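Side-chain contacts in putative transcription regulator (Lactobacillus plantarum WCFS1, PDB 3COL), which probably binds DNA as a TetR-family transcription regulator, with an N-terminal helix-turn-helix domain and a larger helical dimerisation domain in each subunit of a dimer: residues A[150-153]-A[154-158]; A[40-43]-A[44-48]. One frame throughout, in Å; residues are numbered along the deposited sequence. Where two conformers were deposited one is given.

Contact 1 of 2, residues A[150-153]-A[154-158]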
loop_
_atom_site.group_PDB
_atom_site.type_symbol
_atom_site.label_atom_id
_atom_site.label_comp_id
_atom_site.label_asym_id
_atom_site.label_seq_id
_atom_site.Cartn_x
_atom_site.Cartn_y
_atom_site.Cartn_z
ATOM N N LEU A 150 17.803 -6.474 5.224
ATOM C CA LEU A 150 16.414 -6.560 5.570
ATOM C C LEU A 150 15.744 -7.399 4.499
ATOM O O LEU A 150 16.297 -7.571 3.405
ATOM C CB LEU A 150 15.778 -5.154 5.595
ATOM C CG LEU A 150 16.158 -4.233 6.777
ATOM C CD1 LEU A 150 15.630 -2.829 6.551
ATOM C CD2 LEU A 150 15.649 -4.810 8.110
ATOM N N PRO A 151 14.530 -7.890 4.796
ATOM C CA PRO A 151 13.857 -8.756 3.846
ATOM C C PRO A 151 13.628 -8.083 2.510
ATOM O O PRO A 151 13.385 -6.859 2.410
ATOM C CB PRO A 151 12.513 -9.084 4.514
ATOM C CG PRO A 151 12.698 -8.760 5.959
ATOM C CD PRO A 151 13.724 -7.672 6.024
ATOM N N VAL A 152 13.708 -8.910 1.475
ATOM C CA VAL A 152 13.446 -8.443 0.130
ATOM C C VAL A 152 12.086 -7.753 0.062
ATOM O O VAL A 152 11.933 -6.801 -0.661
ATOM C CB VAL A 152 13.531 -9.598 -0.857
ATOM C CG1 VAL A 152 13.019 -9.148 -2.223
ATOM C CG2 VAL A 152 14.963 -10.077 -0.926
ATOM N N SER A 153 11.111 -8.230 0.831
ATOM C CA SER A 153 9.743 -7.680 0.766
ATOM C C SER A 153 9.709 -6.248 1.303
ATOM O O SER A 153 8.853 -5.452 0.887
ATOM C CB SER A 153 8.746 -8.564 1.563
ATOM O OG SER A 153 9.171 -8.693 2.914
ATOM N N LEU A 154 10.626 -5.921 2.227
ATOM C CA LEU A 154 10.707 -4.552 2.756
ATOM C C LEU A 154 11.296 -3.547 1.762
ATOM O O LEU A 154 10.822 -2.415 1.653
ATOM C CB LEU A 154 11.492 -4.474 4.070
ATOM C CG LEU A 154 10.950 -5.052 5.384
ATOM C CD1 LEU A 154 11.346 -4.194 6.619
ATOM C CD2 LEU A 154 9.533 -5.226 5.360
ATOM N N HIS A 155 12.338 -3.971 1.059
ATOM C CA HIS A 155 12.909 -3.240 -0.067
ATOM C C HIS A 155 11.917 -3.031 -1.219
ATOM O O HIS A 155 11.741 -1.894 -1.691
ATOM C CB HIS A 155 14.155 -3.962 -0.562
ATOM C CG HIS A 155 15.337 -3.794 0.347
ATOM N ND1 HIS A 155 15.875 -4.832 1.091
ATOM C CD2 HIS A 155 16.073 -2.703 0.639
ATOM C CE1 HIS A 155 16.900 -4.379 1.803
ATOM N NE2 HIS A 155 17.039 -3.089 1.534
HETATM N N MSE A 156 11.293 -4.129 -1.665
HETATM C CA MSE A 156 10.180 -4.086 -2.635
HETATM C C MSE A 156 9.078 -3.133 -2.182
HETATM O O MSE A 156 8.591 -2.309 -2.949
HETATM C CB MSE A 156 9.579 -5.486 -2.809
HETATM C CG MSE A 156 10.452 -6.436 -3.620
HETATM SE SE MSE A 156 10.766 -5.694 -5.396
HETATM C CE MSE A 156 8.997 -6.002 -6.194
ATOM N N GLY A 157 8.703 -3.265 -0.919
ATOM C CA GLY A 157 7.615 -2.484 -0.292
ATOM C C GLY A 157 7.850 -0.983 -0.333
ATOM O O GLY A 157 6.938 -0.222 -0.694
ATOM N N VAL A 158 9.055 -0.540 0.021
ATOM C CA VAL A 158 9.377 0.881 -0.015
ATOM C C VAL A 158 9.349 1.467 -1.447
ATOM O O VAL A 158 8.843 2.587 -1.652
ATOM C CB VAL A 158 10.708 1.231 0.752
ATOM C CG1 VAL A 158 11.959 0.651 0.057
ATOM C CG2 VAL A 158 10.862 2.735 0.828
#

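Contact 2 of 2, residues A[40-43]-A[44-48]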
loop_
_atom_site.group_PDB
_atom_site.type_symbol
_atom_site.label_atom_id
_atom_site.label_comp_id
_atom_site.label_asym_id
_atom_site.label_seq_id
_atom_site.Cartn_x
_atom_site.Cartn_y
_atom_site.Cartn_z
ATOM N N VAL A 40 -19.340 -5.108 -20.786
ATOM C CA VAL A 40 -18.807 -5.213 -22.138
ATOM C C VAL A 40 -19.939 -5.136 -23.163
ATOM O O VAL A 40 -19.724 -4.662 -24.271
ATOM C CB VAL A 40 -17.919 -6.482 -22.332
ATOM C CG1 VAL A 40 -17.387 -6.577 -23.758
ATOM C CG2 VAL A 40 -16.730 -6.441 -21.375
ATOM N N GLY A 41 -21.140 -5.575 -22.778
ATOM C CA GLY A 41 -22.262 -5.609 -23.679
ATOM C C GLY A 41 -22.363 -6.883 -24.498
ATOM O O GLY A 41 -22.909 -6.869 -25.613
ATOM N N ILE A 42 -21.865 -7.988 -23.945
ATOM C CA ILE A 42 -21.951 -9.282 -24.611
ATOM C C ILE A 42 -22.629 -10.318 -23.712
ATOM O O ILE A 42 -22.804 -10.083 -22.518
ATOM C CB ILE A 42 -20.539 -9.805 -25.042
ATOM C CG1 ILE A 42 -19.578 -9.894 -23.829
ATOM C CG2 ILE A 42 -19.949 -8.933 -26.156
ATOM C CD1 ILE A 42 -18.123 -10.312 -24.201
ATOM N N ALA A 43 -22.984 -11.466 -24.287
ATOM C CA ALA A 43 -23.500 -12.626 -23.542
ATOM C C ALA A 43 -22.450 -13.223 -22.598
ATOM O O ALA A 43 -21.244 -13.125 -22.862
ATOM C CB ALA A 43 -23.979 -13.697 -24.515
ATOM N N GLN A 44 -22.908 -13.847 -21.509
ATOM C CA GLN A 44 -21.979 -14.518 -20.573
ATOM C C GLN A 44 -21.217 -15.660 -21.247
ATOM O O GLN A 44 -20.019 -15.885 -20.964
ATOM C CB GLN A 44 -22.729 -15.052 -19.367
ATOM C CG GLN A 44 -23.296 -13.952 -18.495
ATOM C CD GLN A 44 -24.198 -14.494 -17.421
ATOM O OE1 GLN A 44 -25.222 -13.899 -17.094
ATOM N NE2 GLN A 44 -23.826 -15.642 -16.865
ATOM N N SER A 45 -21.924 -16.350 -22.143
ATOM C CA SER A 45 -21.359 -17.399 -22.980
ATOM C C SER A 45 -20.154 -16.887 -23.763
ATOM O O SER A 45 -19.195 -17.630 -23.951
ATOM C CB SER A 45 -22.415 -17.943 -23.951
ATOM O OG SER A 45 -22.723 -17.026 -24.994
ATOM N N ASN A 46 -20.225 -15.627 -24.216
ATOM C CA ASN A 46 -19.116 -14.999 -24.916
ATOM C C ASN A 46 -17.907 -14.839 -23.982
ATOM O O ASN A 46 -16.753 -14.977 -24.407
ATOM C CB ASN A 46 -19.528 -13.627 -25.473
ATOM C CG ASN A 46 -18.770 -13.246 -26.776
ATOM O OD1 ASN A 46 -19.213 -12.374 -27.532
ATOM N ND2 ASN A 46 -17.633 -13.893 -27.026
ATOM N N VAL A 47 -18.187 -14.544 -22.716
ATOM C CA VAL A 47 -17.133 -14.324 -21.727
ATOM C C VAL A 47 -16.516 -15.682 -21.412
ATOM O O VAL A 47 -15.294 -15.811 -21.266
ATOM C CB VAL A 47 -17.653 -13.572 -20.438
ATOM C CG1 VAL A 47 -16.578 -13.522 -19.336
ATOM C CG2 VAL A 47 -18.119 -12.141 -20.769
ATOM N N TYR A 48 -17.349 -16.713 -21.353
ATOM C CA TYR A 48 -16.841 -18.030 -21.000
ATOM C C TYR A 48 -15.956 -18.673 -22.081
ATOM O O TYR A 48 -15.275 -19.685 -21.823
ATOM C CB TYR A 48 -17.982 -18.947 -20.618
ATOM C CG TYR A 48 -18.556 -18.696 -19.233
ATOM C CD1 TYR A 48 -17.758 -18.771 -18.081
ATOM C CD2 TYR A 48 -19.903 -18.407 -19.080
ATOM C CE1 TYR A 48 -18.298 -18.558 -16.820
ATOM C CE2 TYR A 48 -20.463 -18.210 -17.813
ATOM C CZ TYR A 48 -19.663 -18.296 -16.698
ATOM O OH TYR A 48 -20.251 -18.073 -15.477
HETATM O O HOH W 1 -22.464 -11.961 -27.031
#

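Contact 1 of 2, residues A[150-153]-A[154-158]
The side chain of L154 leaves its backbone with CG anti to the carbonyl carbon (chi1 -70°), and this turn lays it alongside the ring of P151, the two pointing the same way, with P151 CD 3.9 Å from L154 CG. The motif is the first turn of helix 152-171, with P151 at the N-cap position. Proline offers no capping side chain. Its main-chain carbonyl is the acceptor of the first turn: P151 O takes the i+3 amide, L154 N, at 2.9 Å and, weakly, the i+4 amide, H155 N, at 3.4 Å. The i to i+4 pattern continues from M156 N to V152 O (2.9 Å) and from G157 N to S153 O (2.8 Å). On another side of the turn V152 and M156, a selenomethionine, also run side by side, with V152 CG1 4.0 Å from M156 CG, and both pack on L138 of helix 133-143. The imidazole of H155 turns back toward the start of the helix, carrying V152 CA and L150 O at its edge, near the ring plane. Beside it L150 CB comes to 4.0 Å from H155 CE1, while H155 NE2 makes a weak hydrogen bond to M193 O. The second subunit packs against L150, P151, L154 and H155, and the S153 hydroxyl crosses to it, OG being hydrogen-bonded to ND2 of N169 of that subunit.

Contact 2 of 2, residues A[40-43]-A[44-48]
The carboxamide of N46 is the flat group here, and the end of I42 lies over one of its faces, shifted toward N46 CB, with I42 CD1 4.0 Å from N46 CG. I42 CG2 meets the same group obliquely, 3.8 Å from N46 OD1. Beside that oxygen sits a water that donates to it weakly (3.3 Å) and accepts from A43 N (2.8 Å), so it ties the turn to the side chain of the new helix. I42 crosses both N46 and V47 at about a right angle: with CG1 held between the backbone N and the carbonyl carbon (chi1 57°), its extended arm also brings CD1 to 3.9 Å from V47 CG2. Cutting I42 back to an alanine would be likely to strip the CD1 contact from V47 CG2 and bare one face of the N46 amide, leaving the amide more easily turned. A43, at the N-cap position, receives weak bonds at its carbonyl O from N46 N and V47 N. The segment is consistent with the turn of a TetR-type helix-turn-helix, in which helix 44-48 would be the recognition helix. N46 OD1 has a second weak partner in K11 NZ. I42 leans on helix 11-26, packing on K11 and I15, while V47 and Q44 lean on helix 33-40, where both touch A37.

The two contacts are alike in form, each being the start of a helix with the N-cap carbonyl shared by two backbone amides, but they serve different parts of the molecule. Contact 2 lies in the probable DNA-binding domain, its centre about 28 Å from the centre of the chain; contact 1, its centre about 14 Å from that point on the opposite side, lies against the second subunit. Their centres are 41 Å apart and their nearest atoms about 30 Å, so neither touches the other. No partner subunit reaches contact 2. As in other TetR-family regulators, the dimer joined near contact 1 would probably set the spacing of the two DNA-reading helices.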